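Local structure of glutathione S-transferase (Natrialba magadii ATCC 43099, 6GZF) at residues P190-A198 with E209-L218; A93-P101 with D113-Y121. The protein is a Xi-class glutathione transferase that probably uses glutathione to reduce glutathionyl-hydroquinones. All blocks are in the same frame, centred on the assembly; numbering follows the deposited sequence.

Contact 1 of 2, residues P190-A198 with E209-L218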
ATOM      1  N   PRO A 190      -6.164 -15.880  10.769  1.00 27.79           N
ATOM      2  CA  PRO A 190      -6.540 -14.511  10.396  1.00 20.74           C
ATOM      3  C   PRO A 190      -5.381 -13.514  10.399  1.00 28.33           C
ATOM      4  O   PRO A 190      -5.464 -12.503   9.704  1.00 29.97           O
ATOM      5  CB  PRO A 190      -7.566 -14.132  11.467  1.00 20.44           C
ATOM      6  CG  PRO A 190      -7.170 -14.930  12.648  1.00 27.36           C
ATOM      7  CD  PRO A 190      -6.696 -16.241  12.096  1.00 23.76           C
ATOM      8  N   ILE A 191      -4.324 -13.789  11.158  1.00 28.42           N
ATOM      9  CA  ILE A 191      -3.237 -12.824  11.304  1.00 27.49           C
ATOM     10  C   ILE A 191      -1.929 -13.285  10.660  1.00 24.37           C
ATOM     11  O   ILE A 191      -1.389 -12.597   9.795  1.00 24.64           O
ATOM     12  CB  ILE A 191      -2.978 -12.500  12.787  1.00 24.75           C
ATOM     13  CG1 ILE A 191      -4.183 -11.769  13.385  1.00 16.73           C
ATOM     14  CG2 ILE A 191      -1.729 -11.651  12.937  1.00 20.37           C
ATOM     15  CD1 ILE A 191      -4.120 -11.613  14.888  1.00 21.06           C
ATOM     16  N   ASN A 192      -1.420 -14.439  11.084  1.00 20.38           N
ATOM     17  CA  ASN A 192      -0.152 -14.946  10.561  1.00 23.01           C
ATOM     18  C   ASN A 192      -0.214 -15.268   9.069  1.00 29.15           C
ATOM     19  O   ASN A 192       0.647 -14.839   8.300  1.00 33.73           O
ATOM     20  CB  ASN A 192       0.290 -16.186  11.341  1.00 21.50           C
ATOM     21  CG  ASN A 192       0.689 -15.865  12.769  1.00 23.94           C
ATOM     22  OD1 ASN A 192       1.035 -14.727  13.088  1.00 23.92           O
ATOM     23  ND2 ASN A 192       0.650 -16.871  13.635  1.00 22.79           N
ATOM     24  N   ASN A 193      -1.232 -16.019   8.664  1.00 25.73           N
ATOM     25  CA  ASN A 193      -1.416 -16.362   7.258  1.00 32.11           C
ATOM     26  C   ASN A 193      -2.326 -15.376   6.534  1.00 31.29           C
ATOM     27  O   ASN A 193      -2.318 -15.300   5.305  1.00 28.13           O
ATOM     28  CB  ASN A 193      -1.983 -17.777   7.121  1.00 36.91           C
ATOM     29  CG  ASN A 193      -0.903 -18.839   7.091  1.00 49.39           C
ATOM     30  OD1 ASN A 193       0.202 -18.603   6.604  1.00 55.22           O
ATOM     31  ND2 ASN A 193      -1.221 -20.021   7.606  1.00 46.34           N
ATOM     32  N   GLY A 194      -3.103 -14.623   7.306  1.00 25.70           N
ATOM     33  CA  GLY A 194      -4.086 -13.709   6.753  1.00 25.39           C
ATOM     34  C   GLY A 194      -3.514 -12.637   5.847  1.00 28.31           C
ATOM     35  O   GLY A 194      -4.099 -12.314   4.812  1.00 28.97           O
ATOM     36  N   VAL A 195      -2.369 -12.085   6.232  1.00 24.11           N
ATOM     37  CA  VAL A 195      -1.740 -11.015   5.464  1.00 20.51           C
ATOM     38  C   VAL A 195      -1.266 -11.500   4.094  1.00 20.94           C
ATOM     39  O   VAL A 195      -1.336 -10.761   3.111  1.00 24.58           O
ATOM     40  CB  VAL A 195      -0.549 -10.397   6.229  1.00 20.82           C
ATOM     41  CG1 VAL A 195      -1.049  -9.478   7.331  1.00 19.33           C
ATOM     42  CG2 VAL A 195       0.347 -11.485   6.802  1.00 25.33           C
ATOM     43  N   TYR A 196      -0.792 -12.740   4.030  1.00 23.03           N
ATOM     44  CA  TYR A 196      -0.330 -13.318   2.773  1.00 23.52           C
ATOM     45  C   TYR A 196      -1.505 -13.730   1.895  1.00 30.54           C
ATOM     46  O   TYR A 196      -1.421 -13.688   0.668  1.00 30.84           O
ATOM     47  CB  TYR A 196       0.582 -14.519   3.032  1.00 23.60           C
ATOM     48  CG  TYR A 196       1.890 -14.153   3.695  1.00 23.69           C
ATOM     49  CD1 TYR A 196       1.991 -14.069   5.077  1.00 23.04           C
ATOM     50  CD2 TYR A 196       3.022 -13.884   2.936  1.00 24.18           C
ATOM     51  CE1 TYR A 196       3.184 -13.731   5.685  1.00 23.05           C
ATOM     52  CE2 TYR A 196       4.220 -13.545   3.535  1.00 25.50           C
ATOM     53  CZ  TYR A 196       4.295 -13.470   4.909  1.00 22.54           C
ATOM     54  OH  TYR A 196       5.486 -13.133   5.507  1.00 17.10           O
ATOM     55  N   ARG A 197      -2.601 -14.128   2.533  1.00 28.07           N
ATOM     56  CA  ARG A 197      -3.820 -14.470   1.813  1.00 23.65           C
ATOM     57  C   ARG A 197      -4.391 -13.224   1.151  1.00 23.39           C
ATOM     58  O   ARG A 197      -4.905 -13.278   0.036  1.00 32.88           O
ATOM     59  CB  ARG A 197      -4.846 -15.100   2.758  1.00 34.61           C
ATOM     60  CG  ARG A 197      -6.193 -15.404   2.120  1.00 37.94           C
ATOM     61  CD  ARG A 197      -6.971 -16.420   2.941  1.00 34.71           C
ATOM     62  NE  ARG A 197      -8.357 -16.547   2.498  1.00 45.07           N
ATOM     63  CZ  ARG A 197      -9.401 -16.071   3.170  1.00 39.43           C
ATOM     64  NH1 ARG A 197     -10.629 -16.233   2.694  1.00 32.57           N
ATOM     65  NH2 ARG A 197      -9.219 -15.438   4.320  1.00 37.82           N
ATOM     66  N   ALA A 198      -4.281 -12.096   1.847  1.00 23.43           N
ATOM     67  CA  ALA A 198      -4.734 -10.819   1.315  1.00 25.94           C
ATOM     68  C   ALA A 198      -3.780 -10.306   0.240  1.00 32.74           C
ATOM     69  O   ALA A 198      -4.209  -9.730  -0.759  1.00 36.36           O
ATOM     70  CB  ALA A 198      -4.869  -9.799   2.435  1.00 27.43           C
ATOM     71  N   GLU A 209     -12.462 -11.052   2.481  1.00 27.48           N
ATOM     72  CA  GLU A 209     -12.548 -11.882   3.678  1.00 30.87           C
ATOM     73  C   GLU A 209     -11.241 -11.862   4.464  1.00 30.23           C
ATOM     74  O   GLU A 209     -11.246 -11.767   5.691  1.00 25.03           O
ATOM     75  CB  GLU A 209     -12.907 -13.321   3.310  1.00 33.95           C
ATOM     76  CG  GLU A 209     -14.316 -13.496   2.773  1.00 39.15           C
ATOM     77  CD  GLU A 209     -14.574 -14.906   2.278  1.00 53.28           C
ATOM     78  OE1 GLU A 209     -13.938 -15.845   2.802  1.00 49.96           O
ATOM     79  OE2 GLU A 209     -15.410 -15.078   1.365  1.00 50.88           O
ATOM     80  N   ALA A 210     -10.126 -11.951   3.745  1.00 29.60           N
ATOM     81  CA  ALA A 210      -8.806 -11.976   4.366  1.00 28.82           C
ATOM     82  C   ALA A 210      -8.524 -10.686   5.126  1.00 28.77           C
ATOM     83  O   ALA A 210      -7.891 -10.705   6.180  1.00 30.87           O
ATOM     84  CB  ALA A 210      -7.733 -12.217   3.316  1.00 24.64           C
ATOM     85  N   VAL A 211      -9.003  -9.568   4.590  1.00 26.06           N
ATOM     86  CA  VAL A 211      -8.818  -8.271   5.230  1.00 26.10           C
ATOM     87  C   VAL A 211      -9.793  -8.085   6.390  1.00 26.64           C
ATOM     88  O   VAL A 211      -9.411  -7.612   7.463  1.00 19.64           O
ATOM     89  CB  VAL A 211      -8.995  -7.120   4.219  1.00 27.73           C
ATOM     90  CG1 VAL A 211      -9.001  -5.775   4.931  1.00 31.48           C
ATOM     91  CG2 VAL A 211      -7.895  -7.165   3.177  1.00 27.78           C
ATOM     92  N   ALA A 212     -11.047  -8.470   6.172  1.00 31.94           N
ATOM     93  CA  ALA A 212     -12.081  -8.349   7.194  1.00 28.05           C
ATOM     94  C   ALA A 212     -11.737  -9.171   8.433  1.00 26.18           C
ATOM     95  O   ALA A 212     -11.825  -8.678   9.557  1.00 27.94           O
ATOM     96  CB  ALA A 212     -13.429  -8.775   6.637  1.00 19.25           C
ATOM     97  N   GLU A 213     -11.338 -10.421   8.217  1.00 22.42           N
ATOM     98  CA  GLU A 213     -10.971 -11.311   9.314  1.00 28.29           C
ATOM     99  C   GLU A 213      -9.717 -10.831  10.035  1.00 25.63           C
ATOM    100  O   GLU A 213      -9.612 -10.946  11.257  1.00 23.45           O
ATOM    101  CB  GLU A 213     -10.760 -12.735   8.795  1.00 28.50           C
ATOM    102  CG  GLU A 213     -12.043 -13.515   8.568  1.00 31.82           C
ATOM    103  CD  GLU A 213     -12.201 -14.665   9.544  1.00 49.14           C
ATOM    104  OE1 GLU A 213     -11.205 -15.028  10.206  1.00 48.35           O
ATOM    105  OE2 GLU A 213     -13.321 -15.209   9.650  1.00 58.69           O
ATOM    106  N   LEU A 214      -8.771 -10.294   9.272  1.00 26.50           N
ATOM    107  CA  LEU A 214      -7.496  -9.836   9.815  1.00 19.40           C
ATOM    108  C   LEU A 214      -7.665  -8.708  10.827  1.00 21.15           C
ATOM    109  O   LEU A 214      -7.275  -8.841  11.986  1.00 25.59           O
ATOM    110  CB  LEU A 214      -6.574  -9.379   8.681  1.00 21.76           C
ATOM    111  CG  LEU A 214      -5.291  -8.623   9.038  1.00 20.15           C
ATOM    112  CD1 LEU A 214      -4.407  -9.435   9.973  1.00 16.94           C
ATOM    113  CD2 LEU A 214      -4.537  -8.253   7.771  1.00 20.30           C
ATOM    114  N   PHE A 215      -8.243  -7.596  10.383  1.00 21.55           N
ATOM    115  CA  PHE A 215      -8.401  -6.428  11.241  1.00 20.22           C
ATOM    116  C   PHE A 215      -9.463  -6.657  12.310  1.00 21.65           C
ATOM    117  O   PHE A 215      -9.498  -5.957  13.322  1.00 17.54           O
ATOM    118  CB  PHE A 215      -8.737  -5.197  10.401  1.00 17.40           C
ATOM    119  CG  PHE A 215      -7.555  -4.632   9.669  1.00 24.78           C
ATOM    120  CD1 PHE A 215      -6.736  -3.692  10.273  1.00 21.59           C
ATOM    121  CD2 PHE A 215      -7.250  -5.056   8.387  1.00 24.52           C
ATOM    122  CE1 PHE A 215      -5.641  -3.174   9.605  1.00 26.41           C
ATOM    123  CE2 PHE A 215      -6.156  -4.542   7.714  1.00 27.77           C
ATOM    124  CZ  PHE A 215      -5.351  -3.601   8.326  1.00 30.00           C
ATOM    125  N   GLY A 216     -10.327  -7.639  12.080  1.00 23.42           N
ATOM    126  CA  GLY A 216     -11.269  -8.064  13.096  1.00 16.99           C
ATOM    127  C   GLY A 216     -10.518  -8.759  14.213  1.00 22.68           C
ATOM    128  O   GLY A 216     -10.769  -8.516  15.394  1.00 28.46           O
ATOM    129  N   ALA A 217      -9.581  -9.622  13.830  1.00 24.92           N
ATOM    130  CA  ALA A 217      -8.749 -10.341  14.789  1.00 24.11           C
ATOM    131  C   ALA A 217      -7.835  -9.388  15.552  1.00 30.37           C
ATOM    132  O   ALA A 217      -7.631  -9.541  16.756  1.00 32.91           O
ATOM    133  CB  ALA A 217      -7.929 -11.408  14.081  1.00 14.57           C
ATOM    134  N   LEU A 218      -7.288  -8.406  14.842  1.00 28.23           N
ATOM    135  CA  LEU A 218      -6.395  -7.423  15.447  1.00 27.57           C
ATOM    136  C   LEU A 218      -7.128  -6.554  16.463  1.00 30.00           C
ATOM    137  O   LEU A 218      -6.566  -6.181  17.493  1.00 31.82           O
ATOM    138  CB  LEU A 218      -5.757  -6.546  14.367  1.00 24.27           C
ATOM    139  CG  LEU A 218      -4.719  -7.231  13.477  1.00 22.56           C
ATOM    140  CD1 LEU A 218      -4.307  -6.321  12.332  1.00 20.44           C
ATOM    141  CD2 LEU A 218      -3.507  -7.648  14.299  1.00 18.81           C
TER
HETATM  142  O   HOH W   1      -7.058 -12.712   7.424  1.00 27.79           O
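Helix 194-198, which brings Ala198 to Ala210, runs nearly antiparallel to 209-218, with axes 8.5 Å apart at closest approach and directions 154° apart, and Pro190 near the end of the preceding helix meets Leu214. Pro190 CA lies 4.8 Å from Leu214 CA, and Ala198 CA 5.2 Å from Ala210 CA. At the Ala198 end the near approach is between two methyls, Ala198 CB and Ala210 CB, 3.9 Å apart. Leu214 packs into the bend between helices 177-192 and 194-199. Its CG is anti to the backbone N (chi1 169°), which sets CD1 against Ile191 CA and CD2 3.7 Å from Val195 CG1. Ile191 crosses Leu214 at about a right angle and lays CG1 on Ala217 CB, 3.8 Å away. This is packing within the helical C-terminal domain of the glutathione transferase fold; helix 194-199 also carries Tyr196, the predicted proton donor/acceptor, whose OH is hydrogen-bonded to Tyr254 and Tyr297. One water donates to both Pro190 O and Ala210 O. Arg197 extends past Ala210, its CG against Ala210 CB, until NH1 makes a weak salt bridge with Glu209 OE1 (3.3 Å, 134° at the hydrogen), which sits at the guanidinium edge with the carboxylate steeply inclined. An alanine here has neither guanidinium nor CG, so Glu209 would probably be left without this charge partner and Ala210 CB less covered.

Contact 2 of 2, residues A93-P101 with D113-Y121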
ATOM      1  N   ALA A  93      15.283 -15.578  -6.539  1.00 22.67           N
ATOM      2  CA  ALA A  93      14.631 -15.646  -7.839  1.00 25.59           C
ATOM      3  C   ALA A  93      14.400 -17.090  -8.275  1.00 26.52           C
ATOM      4  O   ALA A  93      13.845 -17.894  -7.526  1.00 27.77           O
ATOM      5  CB  ALA A  93      15.451 -14.901  -8.883  1.00 26.71           C
ATOM      6  N   GLU A  94      14.847 -17.410  -9.486  1.00 33.04           N
ATOM      7  CA  GLU A  94      14.551 -18.690 -10.123  1.00 34.56           C
ATOM      8  C   GLU A  94      15.105 -19.900  -9.372  1.00 30.89           C
ATOM      9  O   GLU A  94      14.648 -21.023  -9.579  1.00 32.60           O
ATOM     10  CB  GLU A  94      15.091 -18.697 -11.557  1.00 30.57           C
ATOM     11  CG  GLU A  94      14.881 -17.394 -12.313  1.00 41.67           C
ATOM     12  CD  GLU A  94      16.064 -16.453 -12.191  1.00 38.42           C
ATOM     13  OE1 GLU A  94      17.211 -16.944 -12.137  1.00 35.05           O
ATOM     14  OE2 GLU A  94      15.848 -15.223 -12.151  1.00 47.89           O
ATOM     15  N   ASP A  95      16.086 -19.672  -8.504  1.00 33.31           N
ATOM     16  CA  ASP A  95      16.729 -20.769  -7.788  1.00 34.11           C
ATOM     17  C   ASP A  95      16.280 -20.860  -6.331  1.00 20.12           C
ATOM     18  O   ASP A  95      16.778 -21.693  -5.575  1.00 22.83           O
ATOM     19  CB  ASP A  95      18.250 -20.618  -7.853  1.00 35.12           C
ATOM     20  CG  ASP A  95      18.785 -20.705  -9.268  1.00 36.51           C
ATOM     21  OD1 ASP A  95      18.285 -21.547 -10.045  1.00 37.62           O
ATOM     22  OD2 ASP A  95      19.709 -19.934  -9.603  1.00 42.96           O
ATOM     23  N   GLY A  96      15.338 -20.007  -5.942  1.00 25.97           N
ATOM     24  CA  GLY A  96      14.844 -19.994  -4.576  1.00 20.59           C
ATOM     25  C   GLY A  96      15.828 -19.352  -3.617  1.00 25.00           C
ATOM     26  O   GLY A  96      16.667 -18.552  -4.031  1.00 32.81           O
ATOM     27  N   TRP A  97      15.721 -19.699  -2.336  1.00 25.27           N
ATOM     28  CA  TRP A  97      16.634 -19.183  -1.318  1.00 27.18           C
ATOM     29  C   TRP A  97      18.084 -19.483  -1.683  1.00 29.08           C
ATOM     30  O   TRP A  97      18.446 -20.635  -1.914  1.00 27.33           O
ATOM     31  CB  TRP A  97      16.315 -19.783   0.055  1.00 27.78           C
ATOM     32  CG  TRP A  97      15.017 -19.334   0.663  1.00 24.20           C
ATOM     33  CD1 TRP A  97      13.948 -20.122   0.982  1.00 24.83           C
ATOM     34  CD2 TRP A  97      14.656 -17.999   1.044  1.00 24.36           C
ATOM     35  NE1 TRP A  97      12.944 -19.361   1.530  1.00 24.63           N
ATOM     36  CE2 TRP A  97      13.353 -18.055   1.579  1.00 25.08           C
ATOM     37  CE3 TRP A  97      15.307 -16.762   0.978  1.00 24.05           C
ATOM     38  CZ2 TRP A  97      12.689 -16.922   2.046  1.00 21.70           C
ATOM     39  CZ3 TRP A  97      14.645 -15.639   1.445  1.00 24.80           C
ATOM     40  CH2 TRP A  97      13.350 -15.726   1.972  1.00 22.23           C
ATOM     41  N   GLN A  98      18.909 -18.442  -1.735  1.00 23.53           N
ATOM     42  CA  GLN A  98      20.310 -18.606  -2.103  1.00 24.08           C
ATOM     43  C   GLN A  98      21.247 -18.054  -1.035  1.00 23.77           C
ATOM     44  O   GLN A  98      20.834 -17.281  -0.170  1.00 22.61           O
ATOM     45  CB  GLN A  98      20.595 -17.926  -3.444  1.00 21.68           C
ATOM     46  CG  GLN A  98      20.512 -16.412  -3.410  1.00 26.18           C
ATOM     47  CD  GLN A  98      20.790 -15.785  -4.762  1.00 27.57           C
ATOM     48  OE1 GLN A  98      20.978 -16.487  -5.757  1.00 23.64           O
ATOM     49  NE2 GLN A  98      20.819 -14.458  -4.806  1.00 25.67           N
ATOM     50  N   PHE A  99      22.510 -18.460  -1.104  1.00 29.08           N
ATOM     51  CA  PHE A  99      23.518 -17.986  -0.165  1.00 20.03           C
ATOM     52  C   PHE A  99      24.435 -16.958  -0.821  1.00 17.00           C
ATOM     53  O   PHE A  99      25.070 -17.236  -1.838  1.00 21.54           O
ATOM     54  CB  PHE A  99      24.339 -19.157   0.380  1.00 24.96           C
ATOM     55  CG  PHE A  99      23.553 -20.093   1.254  1.00 26.09           C
ATOM     56  CD1 PHE A  99      22.842 -21.146   0.701  1.00 29.50           C
ATOM     57  CD2 PHE A  99      23.523 -19.918   2.627  1.00 23.27           C
ATOM     58  CE1 PHE A  99      22.118 -22.006   1.503  1.00 30.02           C
ATOM     59  CE2 PHE A  99      22.802 -20.775   3.433  1.00 24.05           C
ATOM     60  CZ  PHE A  99      22.099 -21.821   2.871  1.00 26.20           C
ATOM     61  N   THR A 100      24.490 -15.769  -0.231  1.00 17.61           N
ATOM     62  CA  THR A 100      25.326 -14.688  -0.738  1.00 20.98           C
ATOM     63  C   THR A 100      26.101 -14.055   0.415  1.00 22.34           C
ATOM     64  O   THR A 100      25.697 -13.020   0.948  1.00 25.83           O
ATOM     65  CB  THR A 100      24.485 -13.616  -1.458  1.00 17.90           C
ATOM     66  OG1 THR A 100      23.541 -14.253  -2.328  1.00 15.83           O
ATOM     67  CG2 THR A 100      25.377 -12.690  -2.269  1.00 20.41           C
ATOM     68  N   PRO A 101      27.224 -14.679   0.801  1.00 18.42           N
ATOM     69  CA  PRO A 101      27.974 -14.326   2.013  1.00 20.66           C
ATOM     70  C   PRO A 101      28.534 -12.905   2.011  1.00 21.88           C
ATOM     71  O   PRO A 101      28.645 -12.299   3.077  1.00 21.53           O
ATOM     72  CB  PRO A 101      29.114 -15.350   2.029  1.00 27.13           C
ATOM     73  CG  PRO A 101      29.274 -15.764   0.604  1.00 24.94           C
ATOM     74  CD  PRO A 101      27.887 -15.748   0.033  1.00 22.70           C
ATOM     75  N   ASP A 113      28.391 -25.707   2.344  1.00 32.02           N
ATOM     76  CA  ASP A 113      28.789 -24.604   1.467  1.00 34.07           C
ATOM     77  C   ASP A 113      28.043 -24.653   0.135  1.00 37.44           C
ATOM     78  O   ASP A 113      28.651 -24.620  -0.936  1.00 33.89           O
ATOM     79  CB  ASP A 113      30.304 -24.626   1.232  1.00 28.26           C
ATOM     80  CG  ASP A 113      30.813 -23.357   0.574  1.00 28.43           C
ATOM     81  OD1 ASP A 113      30.150 -22.308   0.708  1.00 29.93           O
ATOM     82  OD2 ASP A 113      31.875 -23.411  -0.083  1.00 27.22           O
ATOM     83  N   VAL A 114      26.721 -24.743   0.207  1.00 27.19           N
ATOM     84  CA  VAL A 114      25.899 -24.833  -0.994  1.00 29.76           C
ATOM     85  C   VAL A 114      25.554 -23.450  -1.538  1.00 32.55           C
ATOM     86  O   VAL A 114      25.522 -22.469  -0.796  1.00 32.59           O
ATOM     87  CB  VAL A 114      24.598 -25.615  -0.728  1.00 30.85           C
ATOM     88  CG1 VAL A 114      24.915 -27.041  -0.307  1.00 34.16           C
ATOM     89  CG2 VAL A 114      23.764 -24.918   0.333  1.00 28.08           C
ATOM     90  N   ASP A 115      25.305 -23.381  -2.841  1.00 27.48           N
ATOM     91  CA  ASP A 115      24.906 -22.134  -3.479  1.00 26.23           C
ATOM     92  C   ASP A 115      23.462 -21.793  -3.130  1.00 32.84           C
ATOM     93  O   ASP A 115      23.134 -20.640  -2.854  1.00 34.45           O
ATOM     94  CB  ASP A 115      25.073 -22.226  -4.996  1.00 26.88           C
ATOM     95  CG  ASP A 115      26.513 -22.442  -5.413  1.00 30.66           C
ATOM     96  OD1 ASP A 115      27.409 -21.806  -4.818  1.00 22.39           O
ATOM     97  OD2 ASP A 115      26.749 -23.249  -6.337  1.00 32.14           O
ATOM     98  N   TYR A 116      22.604 -22.808  -3.135  1.00 30.38           N
ATOM     99  CA  TYR A 116      21.181 -22.602  -2.908  1.00 29.71           C
ATOM    100  C   TYR A 116      20.635 -23.545  -1.841  1.00 32.62           C
ATOM    101  O   TYR A 116      21.195 -24.612  -1.592  1.00 35.30           O
ATOM    102  CB  TYR A 116      20.410 -22.782  -4.215  1.00 32.88           C
ATOM    103  CG  TYR A 116      21.017 -22.024  -5.373  1.00 32.02           C
ATOM    104  CD1 TYR A 116      20.845 -20.654  -5.492  1.00 26.52           C
ATOM    105  CD2 TYR A 116      21.766 -22.678  -6.342  1.00 31.95           C
ATOM    106  CE1 TYR A 116      21.401 -19.952  -6.542  1.00 29.05           C
ATOM    107  CE2 TYR A 116      22.326 -21.984  -7.399  1.00 31.71           C
ATOM    108  CZ  TYR A 116      22.139 -20.621  -7.494  1.00 33.81           C
ATOM    109  OH  TYR A 116      22.691 -19.925  -8.543  1.00 34.41           O
ATOM    110  N   LEU A 117      19.532 -23.141  -1.218  1.00 28.78           N
ATOM    111  CA  LEU A 117      18.921 -23.916  -0.144  1.00 25.93           C
ATOM    112  C   LEU A 117      18.316 -25.218  -0.656  1.00 22.11           C
ATOM    113  O   LEU A 117      18.176 -26.184   0.096  1.00 23.31           O
ATOM    114  CB  LEU A 117      17.847 -23.086   0.562  1.00 26.01           C
ATOM    115  CG  LEU A 117      17.421 -23.546   1.958  1.00 21.70           C
ATOM    116  CD1 LEU A 117      18.510 -23.251   2.976  1.00 25.92           C
ATOM    117  CD2 LEU A 117      16.107 -22.891   2.365  1.00 20.54           C
ATOM    118  N   ARG A 118      17.961 -25.243  -1.937  1.00 25.98           N
ATOM    119  CA  ARG A 118      17.335 -26.419  -2.530  1.00 26.43           C
ATOM    120  C   ARG A 118      18.300 -27.600  -2.590  1.00 26.91           C
ATOM    121  O   ARG A 118      17.876 -28.755  -2.602  1.00 31.51           O
ATOM    122  CB  ARG A 118      16.802 -26.095  -3.928  1.00 25.64           C
ATOM    123  CG  ARG A 118      17.797 -25.420  -4.858  1.00 29.18           C
ATOM    124  CD  ARG A 118      17.094 -24.923  -6.113  1.00 27.34           C
ATOM    125  NE  ARG A 118      18.013 -24.351  -7.095  1.00 37.90           N
ATOM    126  CZ  ARG A 118      18.576 -25.040  -8.083  1.00 40.69           C
ATOM    127  NH1 ARG A 118      18.318 -26.333  -8.222  1.00 42.60           N
ATOM    128  NH2 ARG A 118      19.396 -24.435  -8.931  1.00 38.56           N
ATOM    129  N   GLU A 119      19.596 -27.306  -2.617  1.00 28.96           N
ATOM    130  CA  GLU A 119      20.617 -28.347  -2.599  1.00 24.01           C
ATOM    131  C   GLU A 119      20.597 -29.100  -1.273  1.00 22.37           C
ATOM    132  O   GLU A 119      20.822 -30.310  -1.230  1.00 23.30           O
ATOM    133  CB  GLU A 119      22.004 -27.749  -2.842  1.00 29.79           C
ATOM    134  CG  GLU A 119      22.176 -27.096  -4.201  1.00 27.43           C
ATOM    135  CD  GLU A 119      23.527 -26.423  -4.355  1.00 37.34           C
ATOM    136  OE1 GLU A 119      24.554 -27.130  -4.289  1.00 41.33           O
ATOM    137  OE2 GLU A 119      23.559 -25.188  -4.540  1.00 33.36           O
ATOM    138  N   LEU A 120      20.322 -28.374  -0.195  1.00 22.57           N
ATOM    139  CA  LEU A 120      20.284 -28.956   1.142  1.00 23.47           C
ATOM    140  C   LEU A 120      19.113 -29.922   1.300  1.00 26.44           C
ATOM    141  O   LEU A 120      19.254 -30.983   1.909  1.00 25.90           O
ATOM    142  CB  LEU A 120      20.204 -27.852   2.196  1.00 22.25           C
ATOM    143  CG  LEU A 120      21.522 -27.133   2.485  1.00 27.04           C
ATOM    144  CD1 LEU A 120      21.268 -25.815   3.190  1.00 31.13           C
ATOM    145  CD2 LEU A 120      22.440 -28.020   3.313  1.00 26.84           C
ATOM    146  N   TYR A 121      17.961 -29.546   0.752  1.00 32.25           N
ATOM    147  CA  TYR A 121      16.787 -30.414   0.753  1.00 24.00           C
ATOM    148  C   TYR A 121      17.068 -31.715   0.010  1.00 26.31           C
ATOM    149  O   TYR A 121      16.793 -32.805   0.515  1.00 20.78           O
ATOM    150  CB  TYR A 121      15.587 -29.707   0.116  1.00 23.43           C
ATOM    151  CG  TYR A 121      14.874 -28.726   1.022  1.00 29.13           C
ATOM    152  CD1 TYR A 121      15.426 -27.485   1.310  1.00 27.42           C
ATOM    153  CD2 TYR A 121      13.637 -29.038   1.573  1.00 27.40           C
ATOM    154  CE1 TYR A 121      14.771 -26.586   2.134  1.00 29.23           C
ATOM    155  CE2 TYR A 121      12.974 -28.146   2.395  1.00 21.85           C
ATOM    156  CZ  TYR A 121      13.544 -26.923   2.672  1.00 26.68           C
ATOM    157  OH  TYR A 121      12.886 -26.034   3.489  1.00 24.22           O
TER
HETATM  158  O   HOH W   2      17.258 -22.835  -2.871  1.00 20.15           O
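Phe99 packs on Val114 where an irregular loop of the thioredoxin-like N-terminal domain, lying between strand 84-87 and helix 117-124, folds back on itself. The register is antiparallel about one isolated beta bridge, Gln98 with Tyr116, a non-hydrogen-bonded pair with CA atoms 4.2 Å apart. Val114 supplies CG2, 3.5 Å from Phe99 CE1, and its carbonyl O lies obliquely against the same ring. Asp115 O accepts the first flanking bond, from Phe99 N at 2.9 Å and 166° at the hydrogen. Tyr116 has its ring between two methylenes: Asp95 CB stands over one face, 3.7 Å from the centroid in a CH-pi contact, and Asp115 CB lies on the opposite face. Gln98 runs alongside, its OE1 in plane at the ring edge while NE2 turns to Asp89 OD2. Tyr116 N donates to Glu119 OE2 from above the carboxylate plane, and Asp115 N does so weakly, so one oxygen takes two N-H groups just before the helix. Leu117 N closes the second flanking bond to Trp97 O (2.8 Å, 175°). With chi1 at -161° Leu117 swings CG to the far side from its own N, bringing CD2 against Trp97 CD1 and directing CD1 to Phe99 CZ. Leu117 thus backs Trp97, a predicted glutathione-binding residue whose side chain is about 5 Å from that of Cys64, the predicted nucleophile. Arg118 N donates to a water that in turn donates to Asp95 O and Trp97 O; its guanidinium, which also makes a cation-pi contact with Trp16, holds Asp95 weakly, through NE to Asp95 O and an NH2 salt bridge to OD1 at 3.3 Å. Last, Leu120 CD1 comes obliquely to the Phe99 ring, 4.1 Å from CZ.

From the N terminus, the chain first reaches contact 2, which closes a loop of eleven residues after strand 84-87 and joins it to the start of helix 117-124, all within the thioredoxin-like domain. The chain then completes the four-stranded sheet and enters the C-terminal domain, where contact 1 closes a ten-residue connection and pairs the end of helix 177-192 and helix 194-199 with helix 204-224. The two loops follow in series, neither nested nor crossing. The centres of contact 1 and contact 2 are about 31 Å apart, on opposite sides of the chain's centre. Contact 2 sits by the predicted glutathione site and contact 1 by the predicted proton donor/acceptor, one in each domain.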